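PDB 5A9S: putative dehydrogenase from Amycolatopsis orientalis, which probably catalyses the NADPH-dependent reduction of imines to amines, with an NADP(+)-binding Rossmann domain and a helical C-terminal domain. Local coordinates for residues 240-245 against 264-269; 189-194 against 253-258. All coordinates share one frame; numbering follows the deposited sequence.

Interaction 1. Residues 240-245 against 264-269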
loop_
_atom_site.group_PDB
_atom_site.type_symbol
_atom_site.label_atom_id
_atom_site.label_comp_id
_atom_site.label_asym_id
_atom_site.label_seq_id
_atom_site.Cartn_x
_atom_site.Cartn_y
_atom_site.Cartn_z
ATOM N N MET A 240 -4.380 20.671 -3.828
ATOM C CA MET A 240 -5.051 19.863 -4.852
ATOM C C MET A 240 -5.586 18.572 -4.219
ATOM O O MET A 240 -6.708 18.092 -4.549
ATOM C CB MET A 240 -4.095 19.569 -6.049
ATOM C CG MET A 240 -3.957 20.743 -7.072
ATOM S SD MET A 240 -2.269 21.307 -7.496
ATOM C CE MET A 240 -1.774 19.932 -8.541
ATOM N N ASN A 241 -4.769 17.976 -3.347
ATOM C CA ASN A 241 -5.123 16.704 -2.727
ATOM C C ASN A 241 -6.260 16.884 -1.738
ATOM O O ASN A 241 -7.105 15.967 -1.611
ATOM C CB ASN A 241 -3.891 16.042 -2.077
ATOM C CG ASN A 241 -2.901 15.552 -3.102
ATOM O OD1 ASN A 241 -1.859 16.154 -3.296
ATOM N ND2 ASN A 241 -3.259 14.497 -3.819
ATOM N N VAL A 242 -6.328 18.034 -1.035
ATOM C CA VAL A 242 -7.540 18.240 -0.145
ATOM C C VAL A 242 -8.855 18.251 -0.964
ATOM O O VAL A 242 -9.832 17.654 -0.581
ATOM C CB VAL A 242 -7.476 19.281 1.018
ATOM C CG1 VAL A 242 -6.172 20.047 1.114
ATOM C CG2 VAL A 242 -8.727 20.173 1.030
ATOM N N THR A 243 -8.850 18.857 -2.122
ATOM C CA THR A 243 -10.013 18.779 -3.010
ATOM C C THR A 243 -10.357 17.356 -3.413
ATOM O O THR A 243 -11.530 16.987 -3.414
ATOM C CB THR A 243 -9.787 19.636 -4.277
ATOM O OG1 THR A 243 -9.381 20.940 -3.861
ATOM C CG2 THR A 243 -11.024 19.750 -5.112
ATOM N N THR A 244 -9.351 16.554 -3.781
ATOM C CA THR A 244 -9.590 15.176 -4.127
ATOM C C THR A 244 -10.217 14.439 -2.933
ATOM O O THR A 244 -11.204 13.745 -3.083
ATOM C CB THR A 244 -8.299 14.486 -4.586
ATOM O OG1 THR A 244 -7.789 15.202 -5.723
ATOM C CG2 THR A 244 -8.509 13.033 -4.944
ATOM N N LEU A 245 -9.670 14.625 -1.748
ATOM C CA LEU A 245 -10.234 13.990 -0.574
ATOM C C LEU A 245 -11.707 14.389 -0.298
ATOM O O LEU A 245 -12.514 13.552 0.145
ATOM C CB LEU A 245 -9.335 14.246 0.627
ATOM C CG LEU A 245 -8.248 13.124 0.749
ATOM C CD1 LEU A 245 -7.092 13.637 1.590
ATOM C CD2 LEU A 245 -8.730 11.806 1.328
ATOM N N ARG A 264 -10.306 11.417 8.195
ATOM C CA ARG A 264 -9.018 11.480 8.907
ATOM C C ARG A 264 -7.844 11.843 7.979
ATOM O O ARG A 264 -6.989 12.662 8.324
ATOM C CB ARG A 264 -8.695 10.174 9.644
ATOM C CG ARG A 264 -9.627 9.795 10.799
ATOM C CD ARG A 264 -8.893 9.679 12.135
ATOM N NE ARG A 264 -9.702 9.888 13.338
ATOM C CZ ARG A 264 -10.627 9.054 13.800
ATOM N NH1 ARG A 264 -10.929 7.943 13.155
ATOM N NH2 ARG A 264 -11.284 9.352 14.917
ATOM N N ASN A 265 -7.832 11.281 6.795
ATOM C CA ASN A 265 -6.776 11.641 5.811
ATOM C C ASN A 265 -6.799 13.106 5.424
ATOM O O ASN A 265 -5.778 13.768 5.309
ATOM C CB ASN A 265 -6.890 10.717 4.572
ATOM C CG ASN A 265 -6.395 9.320 4.860
ATOM O OD1 ASN A 265 -5.592 9.150 5.736
ATOM N ND2 ASN A 265 -6.854 8.343 4.149
ATOM N N LYS A 266 -8.002 13.598 5.196
ATOM C CA LYS A 266 -8.217 15.016 4.901
ATOM C C LYS A 266 -7.797 15.919 6.059
ATOM O O LYS A 266 -7.169 16.955 5.827
ATOM C CB LYS A 266 -9.662 15.288 4.566
ATOM C CG LYS A 266 -9.893 16.483 3.664
ATOM C CD LYS A 266 -10.121 17.727 4.458
ATOM C CE LYS A 266 -11.544 18.310 4.388
ATOM N NZ LYS A 266 -11.434 19.637 5.067
ATOM N N GLU A 267 -8.151 15.538 7.280
ATOM C CA GLU A 267 -7.792 16.327 8.478
ATOM C C GLU A 267 -6.287 16.448 8.630
ATOM O O GLU A 267 -5.788 17.451 9.108
ATOM C CB GLU A 267 -8.362 15.743 9.770
ATOM C CG GLU A 267 -8.580 16.741 10.909
ATOM C CD GLU A 267 -7.350 16.961 11.850
ATOM O OE1 GLU A 267 -6.421 16.118 11.879
ATOM O OE2 GLU A 267 -7.261 18.002 12.591
ATOM N N LEU A 268 -5.577 15.386 8.276
ATOM C CA LEU A 268 -4.149 15.371 8.328
ATOM C C LEU A 268 -3.569 16.397 7.364
ATOM O O LEU A 268 -2.690 17.162 7.732
ATOM C CB LEU A 268 -3.651 13.983 7.968
ATOM C CG LEU A 268 -2.157 13.835 7.797
ATOM C CD1 LEU A 268 -1.495 14.139 9.129
ATOM C CD2 LEU A 268 -1.861 12.423 7.316
ATOM N N LEU A 269 -4.059 16.389 6.134
ATOM C CA LEU A 269 -3.672 17.393 5.116
ATOM C C LEU A 269 -4.014 18.833 5.548
ATOM O O LEU A 269 -3.198 19.709 5.389
ATOM C CB LEU A 269 -4.352 17.080 3.789
ATOM C CG LEU A 269 -3.558 16.273 2.783
ATOM C CD1 LEU A 269 -2.611 15.248 3.384
ATOM C CD2 LEU A 269 -4.447 15.661 1.721
#
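Leu245 and Leu269 meet inside an antiparallel helical hairpin of the C-terminal domain, formed by helices 238-255 and 260-277. The two short segments run at 159° to each other, and their axes come within 9.6 Å. Leu245 has the largest share of the contact, and its branches divide the work. CD1 points at Leu269 CD2, with the two side chains crossing at about a right angle. The gap between these two methyls is 3.3 Å, tighter than normal van der Waals contact, so its exact value is doubtful. CD1 also lies 3.7 Å from the backbone N of Lys266. The other branch, CD2, touches CB of Asn265 at 3.9 Å.

Lys266 contributes its aliphatic part. Its CG lies anti to the backbone N (chi1 -153°) and sits 3.8 Å from Leu245 CB. The chain then bends twice, and NZ forms a salt bridge with Asp270, one turn further along the same helix. One turn before Leu245, Asn241 uses only its CB, which rests 3.9 Å from Leu269 CD2. Val242 adds a looser contact, with CG1 4.4 Å from Leu269 CB. Leu269 also packs on Leu238 of the first helix and on Tyr282 and Val285 of the C-terminal loop. An aromatic side chain of the other subunit packs on Leu245.

The side-chain contacts are carbon on carbon, with Leu245 CD1 also lying against a backbone amide. Shape and burial hold the two segments together here, not polar bonds. Lys266 takes part through its methylenes, while its charge is probably balanced by Asp270 of the same helix.

Interaction 2. Residues 189-194 against 253-258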
loop_
_atom_site.group_PDB
_atom_site.type_symbol
_atom_site.label_atom_id
_atom_site.label_comp_id
_atom_site.label_asym_id
_atom_site.label_seq_id
_atom_site.Cartn_x
_atom_site.Cartn_y
_atom_site.Cartn_z
ATOM N N ALA A 189 -12.831 -1.069 -0.640
ATOM C CA ALA A 189 -13.668 -2.241 -0.897
ATOM C C ALA A 189 -15.104 -1.997 -0.436
ATOM O O ALA A 189 -16.049 -2.486 -1.045
ATOM C CB ALA A 189 -13.086 -3.475 -0.237
ATOM N N ALA A 190 -15.256 -1.269 0.673
ATOM C CA ALA A 190 -16.564 -0.965 1.181
ATOM C C ALA A 190 -17.281 -0.071 0.226
ATOM O O ALA A 190 -18.456 -0.256 -0.083
ATOM C CB ALA A 190 -16.462 -0.302 2.540
ATOM N N LEU A 191 -16.545 0.897 -0.284
ATOM C CA LEU A 191 -17.058 1.816 -1.270
ATOM C C LEU A 191 -17.519 1.189 -2.547
ATOM O O LEU A 191 -18.636 1.432 -2.958
ATOM C CB LEU A 191 -16.026 2.862 -1.564
ATOM C CG LEU A 191 -16.460 4.195 -2.118
ATOM C CD1 LEU A 191 -17.538 4.889 -1.288
ATOM C CD2 LEU A 191 -15.235 5.094 -2.304
ATOM N N VAL A 192 -16.716 0.354 -3.186
ATOM C CA VAL A 192 -17.209 -0.277 -4.400
ATOM C C VAL A 192 -18.300 -1.297 -4.086
ATOM O O VAL A 192 -19.242 -1.507 -4.892
ATOM C CB VAL A 192 -16.107 -0.924 -5.282
ATOM C CG1 VAL A 192 -15.079 0.113 -5.703
ATOM C CG2 VAL A 192 -15.423 -2.090 -4.614
ATOM N N GLY A 193 -18.143 -1.973 -2.956
ATOM C CA GLY A 193 -19.138 -2.936 -2.502
ATOM C C GLY A 193 -20.533 -2.334 -2.315
ATOM O O GLY A 193 -21.518 -2.996 -2.575
ATOM N N SER A 194 -20.612 -1.075 -1.913
ATOM C CA SER A 194 -21.891 -0.396 -1.720
ATOM C C SER A 194 -22.667 -0.248 -3.028
ATOM O O SER A 194 -23.845 -0.055 -2.974
ATOM C CB SER A 194 -21.659 0.996 -1.123
ATOM O OG SER A 194 -21.108 1.893 -2.098
ATOM N N GLN A 253 -20.255 9.513 1.358
ATOM C CA GLN A 253 -21.592 9.952 1.832
ATOM C C GLN A 253 -22.726 9.540 0.868
ATOM O O GLN A 253 -23.656 8.888 1.296
ATOM C CB GLN A 253 -21.642 11.463 2.021
ATOM C CG GLN A 253 -20.877 11.915 3.236
ATOM C CD GLN A 253 -20.622 13.412 3.265
ATOM O OE1 GLN A 253 -20.883 14.127 2.304
ATOM N NE2 GLN A 253 -20.110 13.898 4.391
ATOM N N GLU A 254 -22.602 9.807 -0.433
ATOM C CA GLU A 254 -23.660 9.359 -1.363
ATOM C C GLU A 254 -23.836 7.857 -1.395
ATOM O O GLU A 254 -24.934 7.394 -1.625
ATOM C CB GLU A 254 -23.419 9.725 -2.837
ATOM C CG GLU A 254 -23.236 11.163 -3.196
ATOM C CD GLU A 254 -22.769 11.404 -4.674
ATOM O OE1 GLU A 254 -22.714 10.460 -5.520
ATOM O OE2 GLU A 254 -22.372 12.549 -4.976
ATOM N N GLN A 255 -22.755 7.100 -1.203
ATOM C CA GLN A 255 -22.848 5.652 -1.190
ATOM C C GLN A 255 -23.261 5.044 0.148
ATOM O O GLN A 255 -23.425 3.836 0.220
ATOM C CB GLN A 255 -21.514 5.025 -1.632
ATOM C CG GLN A 255 -21.133 5.365 -3.066
ATOM C CD GLN A 255 -22.161 4.882 -4.092
ATOM O OE1 GLN A 255 -22.625 5.662 -4.892
ATOM N NE2 GLN A 255 -22.510 3.594 -4.064
ATOM N N GLY A 256 -23.394 5.841 1.196
ATOM C CA GLY A 256 -23.768 5.305 2.495
ATOM C C GLY A 256 -22.620 4.591 3.193
ATOM O O GLY A 256 -22.866 3.756 4.029
ATOM N N VAL A 257 -21.366 4.933 2.891
ATOM C CA VAL A 257 -20.218 4.276 3.511
ATOM C C VAL A 257 -19.599 5.240 4.491
ATOM O O VAL A 257 -19.484 6.401 4.190
ATOM C CB VAL A 257 -19.246 3.790 2.447
ATOM C CG1 VAL A 257 -17.928 3.308 3.058
ATOM C CG2 VAL A 257 -19.923 2.672 1.671
ATOM N N ASP A 258 -19.220 4.746 5.663
ATOM C CA ASP A 258 -18.646 5.567 6.725
ATOM C C ASP A 258 -17.443 6.353 6.210
ATOM O O ASP A 258 -16.594 5.831 5.476
ATOM C CB ASP A 258 -18.275 4.690 7.924
ATOM C CG ASP A 258 -17.952 5.453 9.185
ATOM O OD1 ASP A 258 -17.185 6.433 9.215
ATOM O OD2 ASP A 258 -18.409 4.992 10.231
#
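Gln255, in the last turn of helix 238-255, faces Leu191 and Ser194 near the C-terminal end of helix 166-193. Its CB and CG both lie 4.0 Å from Leu191 CD1, and the two side chains cross at about a right angle. The Gln255 chain then bends at chi2 (-60°), which swings the amide round to Ser194. NE2 donates to Ser194 OG at 3.0 Å. The bond is nearly straight, 173° at the hydrogen, and OG lies almost in the amide plane. The same hydroxyl donates to the Leu191 carbonyl O at 2.7 Å. Ser194 OG thus has one bond in and one bond out. Replacing Ser194 by an alanine removes OG, and is likely to leave Gln255 NE2 without its acceptor, the amide freer to turn and the Leu191 carbonyl without the hydroxyl.

Gly256 follows with positive phi and ends the helix in a Schellman motif. It is also a calcium-binding residue in a structure of this protein. Val257 then turns both methyls to helix 166-193. With CG1 anti to the backbone N (chi1 171°), that methyl meets Ala190 CB at 3.9 Å. CG2 rests 3.7 Å from Ser194 CB and equally close to the Ala190 carbonyl O. Asp258 turns to the next helix, where its OD1 caps the backbone N of Glu260.

The other subunit packs on Leu191 and on Val257, so this corner also lies at the dimer interface. No strand takes part. The contact sets the turn between helices 238-255 and 260-277 against the C-terminal end of helix 166-193.

Both interactions lie in the helical C-terminal domain, on the same side of the chain's centre. Their centres are 18 Å apart and their nearest atoms about 8 Å apart, so they do not touch. Helix 238-255 serves both: 240-245 lies near its start, and 253-258 covers its end and the turn beyond. In chain order the segments run 189-194, 240-245, 253-258, 264-269, so the two contacts alternate. Interaction 1 joins two helices that are neighbours in sequence. Interaction 2 ties their turn back to the long helix 166-193. Together they join the hairpin internally and to helix 166-193, and the other subunit packs against both.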